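Local coordinates for protein putative aldehyde dehydrogenase (Burkholderia cenocepacia, PDB 4YWE) that probably oxidises aldehydes with NAD or NADP as the acceptor, and binds calcium and magnesium ions, at residues E27-V32 against T211-E216; P49-A54 against G218-R223; V265-D270 against R300-P305; I421-R424 against R428-R431. All coordinates share one frame; numbering follows the deposited sequence. Where two conformers were deposited one is given.

The four contacts form two pairs at opposite sides of the chain's centre. Interactions 1 and 2, with centres 14 Å apart, share helix 214-223: the loop that leads into it, G212 and the N-cap Y213, meets strand 28-33, and its later turns meet helix 48-63. Interaction 1 also reaches the calcium site, because V32 ligates the ion. Interactions 3 and 4, 13 Å apart between centres, touch directly through D268, whose carboxylate OD1 lies 2.6 Å from OG1 of T423 and whose backbone O lies close to R424 NH1. The pairs are far apart, interactions 1 and 3 having centres 47 Å from each other, and interactions 3 and 4 lie away from the metal sites and from the probable active-site residue E256.

Interaction 1. Residues E27-V32 against T211-E216; sequences ETIPVV and TGYGHE. With CA (calcium ion), chain K; EDO (1,2-ethanediol), chain I.
Strand residue I29 and G212, in the loop before helix 214-223, form the closest backbone approach, with 7.3 Å between their CA atoms and no hydrogen bond between the two segments. G212 has a backbone conformation in which a CB would press against the preceding carbonyl oxygen. Methyl CD1 of I29 reaches to 3.7 Å from G212 CA. The same methyl sits over one face of the Y213 ring, 3.6 Å from its centroid and 13° off the ring normal, a CH-pi contact. I29 CG1 is anti to the carbonyl carbon (chi1 -57°) and the chain runs on extended to CD1, while the CG2 branch approaches the phenol end, 3.7 Å from Y213 OH. Residues 211-216 form the entry to a glycine-rich strand-turn-helix, consistent with the Rossmann-type cofactor domain of aldehyde dehydrogenases: Y213 is the N-cap residue of helix 214-223. E216 OE1 lies in the plane at the edge of the Y213 ring, while E216 OE2 makes a salt bridge to R45. At the other end of 27-32, V32 O binds calcium at 2.5 Å, alongside D99 O, D185 O and two waters; one of these waters also accepts a hydrogen bond from V32 N.

Interaction 2. Residues P49-A54 against G218-R223; sequences PDIERA and GAALAR
I51 meets A220 and L221 where two helices come together, and I51 and L221 have the nearest CA atoms, 6.2 Å apart. Just before it, P49 and D50 belong to the first turn of helix 48-63; D50 turns its carboxylate to earlier parts of the chain, where OD2 accepts a hydrogen bond from T47 N and OD1 one from A24 N. I51 then carries the whole contact from this side. Its CG1 lies 3.7 Å from A220 CB, the closest approach between the segments, with I51 CB itself only slightly farther from the same methyl. The second branch goes to the backbone: with CG2 anti to the backbone N of I51, this methyl comes within 3.8 Å of A220 O and 3.9 Å of L221 CA. With chi2 at -64°, CD1 is turned off the extended line and makes a looser contact, 4.3 Å from L221 CB. One branched side chain thus straddles A220 and L221, and the small alanine lets the helices approach closely. The side chains that meet are all apolar, and no hydrogen bond crosses. Farther along, E52 OE1 is hydrogen-bonded to H224 NE2, just beyond the second segment, and A54 rests on V179 and V210. Strand 177-182 lies beneath both helices, L221 touching its V179 and K181, while helix 236-246 packs on the A222 side of helix 214-223.

Interaction 3. Residues V265-D270 against R300-P305; sequences VFADAD and RAVYEP
A267 meets A301 and V302 through apolar side-chain contacts, and no hydrogen bond crosses between the segments. The A267 methyl touches two groups, with its CB 3.9 Å from A301 CB and 4.0 Å from V302 CG1. V302 presents both branches to the A267 backbone: its CG2 is 3.7 Å from A267 CA, and CG1 is nearly as close. With CG1 anti to the carbonyl carbon (chi1 -64°), the two methyls fork over that CA, and CG2 also comes to 4.0 Å from F266 O.

The backbone bonds stay within each segment. A269 N donates to F266 O at 3.1 Å, closing a type I beta turn from F266 to A269 that puts A267 at its second position. V302 is itself an N-cap residue, immediately ahead of helix 303-315.

A polar link runs outward instead, from A267 N to E299 OE1. In aromatic packing, the F266 ring meets F400 edge-to-face. The contact joins the turn after strand 261-265 to the start of the helix that follows strand 293-299, its neighbour in the sheet. With only methyl groups, a CA and one carbonyl oxygen meeting, its cohesion rests mainly on van der Waals contact, with no directional bond between the segments.

Interaction 4. Residues I421-R424 against R428-R431; sequences IWTR and RQMR
Q429 holds CG anti to its carbonyl carbon (chi1 -69°) and continues extended, which carries its amide across to the backbone of T423. In T423, OG1 is anti to the backbone N, leaving CG2 between N and the carbonyl carbon and directed at the helix. NE2 of Q429 donates to T423 O at 2.8 Å with an N-H...O angle of 152°. The acceptor lies close to the plane of the amide, but the donor stands 35° above the carbonyl plane. A water accepts from the same NE2 and gives a weak bond to R424 O, bridging the two groups; NE2 thus has two partners. Nearer the helix, Q429 CG packs 3.7 Å from T423 CG2, and I421 CD1 stops 3.7 Å from Q429 O, the carbonyl oxygen of the helix backbone. R428 bends at chi3, passing its CD across the T423 side chain at 3.5 Å from OG1, and its NH1 ends 3.2 Å from that oxygen. The main polar partners of both side chains lie elsewhere: T423 OG1 is hydrogen-bonded to D268, and R428 NE makes a salt bridge to E403. The segments open a beta-alpha-beta unit in which strand 418-422 leads into helix 426-435 and then strand 440-443. I421 touches V441, Q429 packs on I443, and the backbone of W422 is hydrogen-bonded to I264 and F266, at the end of the neighbouring parallel strand 261-265. At the outer end R424 meets D425 of a second subunit, while M430 and R431 face the C-terminal residues of a third.

Interaction 1. Residues E27-V32 against T211-E216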
loop_
_atom_site.group_PDB
_atom_site.type_symbol
_atom_site.label_atom_id
_atom_site.label_comp_id
_atom_site.label_asym_id
_atom_site.label_seq_id
_atom_site.Cartn_x
_atom_site.Cartn_y
_atom_site.Cartn_z
ATOM N N GLU A 27 -24.322 39.337 18.433
ATOM C CA GLU A 27 -25.666 38.770 18.522
ATOM C C GLU A 27 -25.602 37.282 18.859
ATOM O O GLU A 27 -24.570 36.640 18.668
ATOM C CB GLU A 27 -26.439 38.996 17.222
ATOM C CG GLU A 27 -26.857 40.442 17.006
ATOM C CD GLU A 27 -27.773 40.618 15.811
ATOM O OE1 GLU A 27 -28.615 41.541 15.841
ATOM O OE2 GLU A 27 -27.651 39.837 14.843
ATOM N N THR A 28 -26.707 36.741 19.364
ATOM C CA THR A 28 -26.728 35.368 19.857
ATOM C C THR A 28 -27.830 34.515 19.232
ATOM O O THR A 28 -28.765 35.031 18.620
ATOM C CB THR A 28 -26.904 35.328 21.388
ATOM O OG1 THR A 28 -28.147 35.948 21.742
ATOM C CG2 THR A 28 -25.761 36.056 22.082
ATOM N N ILE A 29 -27.699 33.201 19.397
ATOM C CA ILE A 29 -28.703 32.244 18.949
ATOM C C ILE A 29 -29.102 31.363 20.128
ATOM O O ILE A 29 -28.238 30.833 20.824
ATOM C CB ILE A 29 -28.184 31.391 17.776
ATOM C CG1 ILE A 29 -27.739 32.284 16.616
ATOM C CG2 ILE A 29 -29.245 30.397 17.320
ATOM C CD1 ILE A 29 -27.056 31.526 15.497
ATOM N N PRO A 30 -30.415 31.209 20.366
ATOM C CA PRO A 30 -30.908 30.386 21.476
ATOM C C PRO A 30 -30.591 28.896 21.326
ATOM O O PRO A 30 -30.724 28.342 20.234
ATOM C CB PRO A 30 -32.425 30.615 21.438
ATOM C CG PRO A 30 -32.604 31.896 20.691
ATOM C CD PRO A 30 -31.509 31.912 19.675
ATOM N N VAL A 31 -30.174 28.265 22.420
ATOM C CA VAL A 31 -29.950 26.824 22.450
ATOM C C VAL A 31 -31.141 26.153 23.125
ATOM O O VAL A 31 -31.476 26.473 24.265
ATOM C CB VAL A 31 -28.640 26.472 23.173
ATOM C CG1 VAL A 31 -28.437 24.965 23.198
ATOM C CG2 VAL A 31 -27.465 27.164 22.503
ATOM N N VAL A 32 -31.775 25.220 22.424
ATOM C CA VAL A 32 -33.036 24.651 22.887
ATOM C C VAL A 32 -32.919 23.167 23.225
ATOM O O VAL A 32 -32.400 22.380 22.436
ATOM C CB VAL A 32 -34.142 24.873 21.837
ATOM C CG1 VAL A 32 -35.425 24.165 22.247
ATOM C CG2 VAL A 32 -34.385 26.360 21.632
ATOM N N THR A 211 -19.667 29.223 15.726
ATOM C CA THR A 211 -21.083 28.877 15.758
ATOM C C THR A 211 -21.879 29.872 14.925
ATOM O O THR A 211 -21.393 30.958 14.620
ATOM C CB THR A 211 -21.635 28.859 17.195
ATOM O OG1 THR A 211 -21.426 30.139 17.807
ATOM C CG2 THR A 211 -20.937 27.789 18.019
ATOM N N GLY A 212 -23.099 29.500 14.553
ATOM C CA GLY A 212 -23.948 30.378 13.771
ATOM C C GLY A 212 -24.848 29.656 12.789
ATOM O O GLY A 212 -24.812 28.429 12.683
ATOM N N TYR A 213 -25.660 30.422 12.069
ATOM C CA TYR A 213 -26.580 29.850 11.093
ATOM C C TYR A 213 -25.828 29.371 9.860
ATOM O O TYR A 213 -24.785 29.918 9.505
ATOM C CB TYR A 213 -27.648 30.871 10.691
ATOM C CG TYR A 213 -28.609 31.232 11.801
ATOM C CD1 TYR A 213 -29.458 30.279 12.346
ATOM C CD2 TYR A 213 -28.676 32.529 12.292
ATOM C CE1 TYR A 213 -30.342 30.605 13.359
ATOM C CE2 TYR A 213 -29.558 32.865 13.303
ATOM C CZ TYR A 213 -30.386 31.900 13.832
ATOM O OH TYR A 213 -31.266 32.228 14.838
ATOM N N GLY A 214 -26.365 28.344 9.209
ATOM C CA GLY A 214 -25.775 27.824 7.991
ATOM C C GLY A 214 -25.756 28.841 6.868
ATOM O O GLY A 214 -24.777 28.940 6.129
ATOM N N HIS A 215 -26.836 29.609 6.749
ATOM C CA HIS A 215 -26.961 30.591 5.678
ATOM C C HIS A 215 -26.159 31.856 5.973
ATOM O O HIS A 215 -26.092 32.764 5.145
ATOM C CB HIS A 215 -28.432 30.944 5.441
ATOM C CG HIS A 215 -29.047 31.752 6.541
ATOM N ND1 HIS A 215 -29.693 31.178 7.615
ATOM C CD2 HIS A 215 -29.123 33.092 6.729
ATOM C CE1 HIS A 215 -30.135 32.129 8.419
ATOM N NE2 HIS A 215 -29.803 33.299 7.904
ATOM N N GLU A 216 -25.553 31.913 7.155
ATOM C CA GLU A 216 -24.693 33.035 7.513
ATOM C C GLU A 216 -23.248 32.582 7.698
ATOM O O GLU A 216 -22.410 32.780 6.817
ATOM C CB GLU A 216 -25.200 33.724 8.784
ATOM C CG GLU A 216 -26.463 34.546 8.580
ATOM C CD GLU A 216 -26.864 35.325 9.820
ATOM O OE1 GLU A 216 -26.512 34.894 10.939
ATOM O OE2 GLU A 216 -27.529 36.372 9.676
HETATM CA CA CA K . -30.531 21.962 20.870
HETATM C C1 EDO I . -22.210 35.923 5.748
HETATM O O1 EDO I . -22.645 34.656 5.241
HETATM C C2 EDO I . -22.904 36.211 7.073
HETATM O O2 EDO I . -22.491 37.491 7.563
HETATM O O HOH W 1 -30.858 24.262 19.833
HETATM O O HOH W 2 -32.532 21.249 19.694
#

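Interaction 2. Residues P49-A54 against G218-R223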
loop_
_atom_site.group_PDB
_atom_site.type_symbol
_atom_site.label_atom_id
_atom_site.label_comp_id
_atom_site.label_asym_id
_atom_site.label_seq_id
_atom_site.Cartn_x
_atom_site.Cartn_y
_atom_site.Cartn_z
ATOM N N PRO A 49 -17.238 38.235 9.314
ATOM C CA PRO A 49 -15.993 38.647 9.978
ATOM C C PRO A 49 -15.434 37.593 10.934
ATOM O O PRO A 49 -14.213 37.462 11.051
ATOM C CB PRO A 49 -16.406 39.904 10.747
ATOM C CG PRO A 49 -17.561 40.439 9.992
ATOM C CD PRO A 49 -18.306 39.235 9.507
ATOM N N ASP A 50 -16.316 36.855 11.599
ATOM C CA ASP A 50 -15.898 35.803 12.520
ATOM C C ASP A 50 -15.186 34.679 11.774
ATOM O O ASP A 50 -14.192 34.133 12.255
ATOM C CB ASP A 50 -17.102 35.252 13.285
ATOM C CG ASP A 50 -17.857 36.330 14.036
ATOM O OD1 ASP A 50 -17.206 37.251 14.572
ATOM O OD2 ASP A 50 -19.102 36.261 14.085
ATOM N N ILE A 51 -15.702 34.338 10.596
ATOM C CA ILE A 51 -15.089 33.318 9.754
ATOM C C ILE A 51 -13.716 33.793 9.287
ATOM O O ILE A 51 -12.764 33.013 9.243
ATOM C CB ILE A 51 -15.995 32.967 8.558
ATOM C CG1 ILE A 51 -17.251 32.238 9.039
ATOM C CG2 ILE A 51 -15.249 32.105 7.550
ATOM C CD1 ILE A 51 -16.971 30.898 9.689
ATOM N N GLU A 52 -13.621 35.076 8.950
ATOM C CA GLU A 52 -12.364 35.670 8.505
ATOM C C GLU A 52 -11.264 35.502 9.551
ATOM O O GLU A 52 -10.134 35.144 9.222
ATOM C CB GLU A 52 -12.558 37.154 8.185
ATOM C CG GLU A 52 -11.276 37.885 7.811
ATOM C CD GLU A 52 -10.699 37.417 6.490
ATOM O OE1 GLU A 52 -11.487 37.047 5.593
ATOM O OE2 GLU A 52 -9.459 37.417 6.347
ATOM N N ARG A 53 -11.606 35.756 10.809
ATOM C CA ARG A 53 -10.649 35.632 11.905
ATOM C C ARG A 53 -10.276 34.174 12.155
ATOM O O ARG A 53 -9.133 33.868 12.497
ATOM C CB ARG A 53 -11.216 36.255 13.182
ATOM C CG ARG A 53 -11.596 37.719 13.038
ATOM C CD ARG A 53 -12.142 38.287 14.338
ATOM N NE ARG A 53 -12.763 39.593 14.137
ATOM C CZ ARG A 53 -13.363 40.291 15.096
ATOM N NH1 ARG A 53 -13.425 39.809 16.330
ATOM N NH2 ARG A 53 -13.902 41.471 14.820
ATOM N N ALA A 54 -11.245 33.281 11.981
ATOM C CA ALA A 54 -11.019 31.852 12.176
ATOM C C ALA A 54 -10.042 31.302 11.144
ATOM O O ALA A 54 -9.149 30.522 11.474
ATOM C CB ALA A 54 -12.336 31.093 12.114
ATOM N N GLY A 218 -22.078 29.418 8.019
ATOM C CA GLY A 218 -21.789 28.277 7.169
ATOM C C GLY A 218 -21.483 28.671 5.739
ATOM O O GLY A 218 -20.561 28.138 5.122
ATOM N N ALA A 219 -22.258 29.615 5.215
ATOM C CA ALA A 219 -22.055 30.114 3.860
ATOM C C ALA A 219 -20.735 30.871 3.749
ATOM O O ALA A 219 -20.023 30.747 2.754
ATOM C CB ALA A 219 -23.215 31.005 3.442
ATOM N N ALA A 220 -20.416 31.651 4.778
ATOM C CA ALA A 220 -19.190 32.441 4.794
ATOM C C ALA A 220 -17.956 31.544 4.733
ATOM O O ALA A 220 -16.940 31.907 4.140
ATOM C CB ALA A 220 -19.143 33.323 6.033
ATOM N N LEU A 221 -18.053 30.372 5.349
ATOM C CA LEU A 221 -16.971 29.397 5.311
ATOM C C LEU A 221 -16.799 28.870 3.891
ATOM O O LEU A 221 -15.691 28.845 3.356
ATOM C CB LEU A 221 -17.249 28.248 6.290
ATOM C CG LEU A 221 -16.202 27.144 6.489
ATOM C CD1 LEU A 221 -16.297 26.580 7.896
ATOM C CD2 LEU A 221 -16.362 26.021 5.471
ATOM N N ALA A 222 -17.909 28.462 3.283
ATOM C CA ALA A 222 -17.889 27.856 1.956
ATOM C C ALA A 222 -17.418 28.836 0.883
ATOM O O ALA A 222 -16.871 28.425 -0.142
ATOM C CB ALA A 222 -19.269 27.316 1.607
ATOM N N ARG A 223 -17.625 30.128 1.123
ATOM C CA ARG A 223 -17.225 31.160 0.170
ATOM C C ARG A 223 -15.777 31.607 0.357
ATOM O O ARG A 223 -15.186 32.199 -0.546
ATOM C CB ARG A 223 -18.137 32.383 0.283
ATOM C CG ARG A 223 -19.598 32.145 -0.050
ATOM C CD ARG A 223 -20.366 33.456 0.043
ATOM N NE ARG A 223 -21.810 33.265 0.115
ATOM C CZ ARG A 223 -22.615 33.246 -0.941
ATOM N NH1 ARG A 223 -22.118 33.402 -2.160
ATOM N NH2 ARG A 223 -23.920 33.071 -0.777
#

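Interaction 3. Residues V265-D270 against R300-P305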
loop_
_atom_site.group_PDB
_atom_site.type_symbol
_atom_site.label_atom_id
_atom_site.label_comp_id
_atom_site.label_asym_id
_atom_site.label_seq_id
_atom_site.Cartn_x
_atom_site.Cartn_y
_atom_site.Cartn_z
ATOM N N VAL A 265 -33.463 -8.921 3.807
ATOM C CA VAL A 265 -33.632 -10.149 4.578
ATOM C C VAL A 265 -34.153 -11.292 3.709
ATOM O O VAL A 265 -35.183 -11.162 3.047
ATOM C CB VAL A 265 -34.576 -9.923 5.773
ATOM C CG1 VAL A 265 -34.635 -11.172 6.640
ATOM C CG2 VAL A 265 -34.125 -8.723 6.590
ATOM N N PHE A 266 -33.438 -12.414 3.725
ATOM C CA PHE A 266 -33.850 -13.603 2.982
ATOM C C PHE A 266 -34.497 -14.632 3.902
ATOM O O PHE A 266 -34.397 -14.534 5.124
ATOM C CB PHE A 266 -32.656 -14.226 2.258
ATOM C CG PHE A 266 -32.180 -13.424 1.085
ATOM C CD1 PHE A 266 -31.345 -12.336 1.268
ATOM C CD2 PHE A 266 -32.569 -13.756 -0.202
ATOM C CE1 PHE A 266 -30.910 -11.594 0.192
ATOM C CE2 PHE A 266 -32.136 -13.018 -1.284
ATOM C CZ PHE A 266 -31.305 -11.935 -1.089
ATOM N N ALA A 267 -35.151 -15.623 3.301
ATOM C CA ALA A 267 -35.897 -16.631 4.050
ATOM C C ALA A 267 -34.998 -17.501 4.926
ATOM O O ALA A 267 -35.460 -18.095 5.899
ATOM C CB ALA A 267 -36.700 -17.506 3.093
ATOM N N ASP A 268 -33.718 -17.578 4.580
ATOM C CA ASP A 268 -32.787 -18.429 5.313
ATOM C C ASP A 268 -32.009 -17.653 6.373
ATOM O O ASP A 268 -31.024 -18.150 6.912
ATOM C CB ASP A 268 -31.810 -19.104 4.346
ATOM C CG ASP A 268 -30.837 -18.124 3.714
ATOM O OD1 ASP A 268 -31.160 -16.919 3.634
ATOM O OD2 ASP A 268 -29.745 -18.562 3.295
ATOM N N ALA A 269 -32.454 -16.437 6.672
ATOM C CA ALA A 269 -31.742 -15.581 7.615
ATOM C C ALA A 269 -32.102 -15.907 9.060
ATOM O O ALA A 269 -33.169 -16.452 9.341
ATOM C CB ALA A 269 -32.028 -14.114 7.321
ATOM N N ASP A 270 -31.194 -15.572 9.970
ATOM C CA ASP A 270 -31.436 -15.721 11.399
ATOM C C ASP A 270 -32.265 -14.537 11.887
ATOM O O ASP A 270 -31.722 -13.486 12.230
ATOM C CB ASP A 270 -30.109 -15.812 12.163
ATOM C CG ASP A 270 -30.282 -16.290 13.595
ATOM O OD1 ASP A 270 -31.373 -16.101 14.172
ATOM O OD2 ASP A 270 -29.317 -16.856 14.147
ATOM N N ARG A 300 -40.355 -12.947 0.110
ATOM C CA ARG A 300 -41.785 -13.214 0.245
ATOM C C ARG A 300 -42.111 -14.303 1.267
ATOM O O ARG A 300 -43.096 -14.199 1.998
ATOM C CB ARG A 300 -42.378 -13.597 -1.112
ATOM C CG ARG A 300 -42.327 -12.489 -2.149
ATOM C CD ARG A 300 -43.185 -12.826 -3.359
ATOM N NE ARG A 300 -43.281 -11.708 -4.293
ATOM C CZ ARG A 300 -44.011 -11.720 -5.404
ATOM N NH1 ARG A 300 -44.716 -12.796 -5.725
ATOM N NH2 ARG A 300 -44.038 -10.655 -6.193
ATOM N N ALA A 301 -41.277 -15.337 1.318
ATOM C CA ALA A 301 -41.519 -16.485 2.186
ATOM C C ALA A 301 -41.598 -16.101 3.663
ATOM O O ALA A 301 -42.341 -16.714 4.429
ATOM C CB ALA A 301 -40.437 -17.534 1.978
ATOM N N VAL A 302 -40.836 -15.086 4.060
ATOM C CA VAL A 302 -40.801 -14.677 5.460
ATOM C C VAL A 302 -41.238 -13.225 5.636
ATOM O O VAL A 302 -40.985 -12.621 6.678
ATOM C CB VAL A 302 -39.397 -14.889 6.060
ATOM C CG1 VAL A 302 -39.049 -16.370 6.084
ATOM C CG2 VAL A 302 -38.358 -14.103 5.277
ATOM N N TYR A 303 -41.899 -12.672 4.623
ATOM C CA TYR A 303 -42.346 -11.282 4.671
ATOM C C TYR A 303 -43.337 -11.047 5.809
ATOM O O TYR A 303 -43.086 -10.235 6.697
ATOM C CB TYR A 303 -42.973 -10.869 3.336
ATOM C CG TYR A 303 -43.569 -9.477 3.342
ATOM C CD1 TYR A 303 -42.767 -8.356 3.525
ATOM C CD2 TYR A 303 -44.933 -9.283 3.160
ATOM C CE1 TYR A 303 -43.308 -7.082 3.530
ATOM C CE2 TYR A 303 -45.482 -8.013 3.164
ATOM C CZ TYR A 303 -44.666 -6.916 3.349
ATOM O OH TYR A 303 -45.211 -5.652 3.355
ATOM N N GLU A 304 -44.455 -11.765 5.781
ATOM C CA GLU A 304 -45.483 -11.626 6.812
ATOM C C GLU A 304 -45.009 -12.021 8.223
ATOM O O GLU A 304 -45.339 -11.331 9.188
ATOM C CB GLU A 304 -46.725 -12.441 6.432
ATOM C CG GLU A 304 -47.401 -11.985 5.145
ATOM C CD GLU A 304 -48.125 -10.658 5.295
ATOM O OE1 GLU A 304 -48.339 -10.215 6.442
ATOM O OE2 GLU A 304 -48.482 -10.056 4.261
ATOM N N PRO A 305 -44.249 -13.129 8.361
ATOM C CA PRO A 305 -43.757 -13.422 9.715
ATOM C C PRO A 305 -42.823 -12.354 10.290
ATOM O O PRO A 305 -42.927 -12.036 11.474
ATOM C CB PRO A 305 -43.006 -14.744 9.531
ATOM C CG PRO A 305 -43.664 -15.384 8.371
ATOM C CD PRO A 305 -43.999 -14.257 7.444
#

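Interaction 4. Residues I421-R424 against R428-R431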
loop_
_atom_site.group_PDB
_atom_site.type_symbol
_atom_site.label_atom_id
_atom_site.label_comp_id
_atom_site.label_asym_id
_atom_site.label_seq_id
_atom_site.Cartn_x
_atom_site.Cartn_y
_atom_site.Cartn_z
ATOM N N ILE A 421 -27.168 -6.910 4.619
ATOM C CA ILE A 421 -27.563 -8.187 4.034
ATOM C C ILE A 421 -27.765 -9.234 5.123
ATOM O O ILE A 421 -26.853 -9.511 5.902
ATOM C CB ILE A 421 -26.523 -8.680 3.012
ATOM C CG1 ILE A 421 -26.387 -7.688 1.856
ATOM C CG2 ILE A 421 -26.903 -10.058 2.494
ATOM C CD1 ILE A 421 -25.299 -8.057 0.866
ATOM N N TRP A 422 -28.957 -9.820 5.172
ATOM C CA TRP A 422 -29.241 -10.866 6.148
ATOM C C TRP A 422 -29.603 -12.179 5.458
ATOM O O TRP A 422 -30.709 -12.338 4.943
ATOM C CB TRP A 422 -30.366 -10.431 7.089
ATOM C CG TRP A 422 -30.022 -9.219 7.901
ATOM C CD1 TRP A 422 -30.239 -7.916 7.562
ATOM C CD2 TRP A 422 -29.390 -9.197 9.187
ATOM N NE1 TRP A 422 -29.786 -7.084 8.556
ATOM C CE2 TRP A 422 -29.260 -7.848 9.569
ATOM C CE3 TRP A 422 -28.922 -10.189 10.055
ATOM C CZ2 TRP A 422 -28.683 -7.463 10.775
ATOM C CZ3 TRP A 422 -28.351 -9.805 11.257
ATOM C CH2 TRP A 422 -28.236 -8.455 11.604
ATOM N N THR A 423 -28.654 -13.109 5.453
ATOM C CA THR A 423 -28.845 -14.429 4.859
ATOM C C THR A 423 -27.729 -15.369 5.307
ATOM O O THR A 423 -26.641 -14.921 5.671
ATOM C CB THR A 423 -28.871 -14.366 3.317
ATOM O OG1 THR A 423 -29.004 -15.689 2.785
ATOM C CG2 THR A 423 -27.592 -13.742 2.787
ATOM N N ARG A 424 -28.000 -16.670 5.284
ATOM C CA ARG A 424 -27.002 -17.658 5.688
ATOM C C ARG A 424 -26.136 -18.105 4.516
ATOM O O ARG A 424 -25.025 -18.596 4.710
ATOM C CB ARG A 424 -27.674 -18.876 6.328
ATOM C CG ARG A 424 -28.051 -18.687 7.788
ATOM C CD ARG A 424 -28.720 -19.934 8.345
ATOM N NE ARG A 424 -29.142 -19.760 9.731
ATOM C CZ ARG A 424 -30.366 -19.397 10.100
ATOM N NH1 ARG A 424 -31.297 -19.169 9.184
ATOM N NH2 ARG A 424 -30.661 -19.264 11.386
ATOM N N ARG A 428 -24.349 -16.051 -1.780
ATOM C CA ARG A 428 -25.328 -14.982 -1.936
ATOM C C ARG A 428 -24.860 -13.687 -1.275
ATOM O O ARG A 428 -25.062 -12.600 -1.818
ATOM C CB ARG A 428 -26.676 -15.414 -1.354
ATOM C CG ARG A 428 -27.731 -14.324 -1.330
ATOM C CD ARG A 428 -28.992 -14.817 -0.649
ATOM N NE ARG A 428 -29.694 -15.804 -1.460
ATOM C CZ ARG A 428 -30.574 -16.675 -0.978
ATOM N NH1 ARG A 428 -30.851 -16.691 0.318
ATOM N NH2 ARG A 428 -31.169 -17.536 -1.793
ATOM N N GLN A 429 -24.232 -13.812 -0.110
ATOM C CA GLN A 429 -23.724 -12.656 0.625
ATOM C C GLN A 429 -22.766 -11.819 -0.216
ATOM O O GLN A 429 -22.966 -10.617 -0.392
ATOM C CB GLN A 429 -23.021 -13.106 1.908
ATOM C CG GLN A 429 -23.945 -13.687 2.962
ATOM C CD GLN A 429 -23.197 -14.470 4.025
ATOM O OE1 GLN A 429 -21.966 -14.502 4.040
ATOM N NE2 GLN A 429 -23.940 -15.107 4.923
ATOM N N MET A 430 -21.726 -12.463 -0.735
ATOM C CA MET A 430 -20.702 -11.768 -1.504
ATOM C C MET A 430 -21.221 -11.320 -2.865
ATOM O O MET A 430 -20.846 -10.256 -3.360
ATOM C CB MET A 430 -19.473 -12.661 -1.680
ATOM C CG MET A 430 -18.807 -13.046 -0.370
ATOM S SD MET A 430 -18.484 -11.609 0.670
ATOM C CE MET A 430 -17.375 -10.670 -0.379
ATOM N N ARG A 431 -22.082 -12.137 -3.465
ATOM C CA ARG A 431 -22.652 -11.834 -4.771
ATOM C C ARG A 431 -23.476 -10.549 -4.723
ATOM O O ARG A 431 -23.393 -9.711 -5.620
ATOM C CB ARG A 431 -23.510 -13.005 -5.257
ATOM C CG ARG A 431 -23.989 -12.889 -6.692
ATOM C CD ARG A 431 -24.529 -14.219 -7.208
ATOM N NE ARG A 431 -25.616 -14.740 -6.383
ATOM C CZ ARG A 431 -25.539 -15.850 -5.654
ATOM N NH1 ARG A 431 -24.423 -16.566 -5.646
ATOM N NH2 ARG A 431 -26.581 -16.247 -4.935
HETATM O O HOH W 3 -23.897 -16.801 7.245
#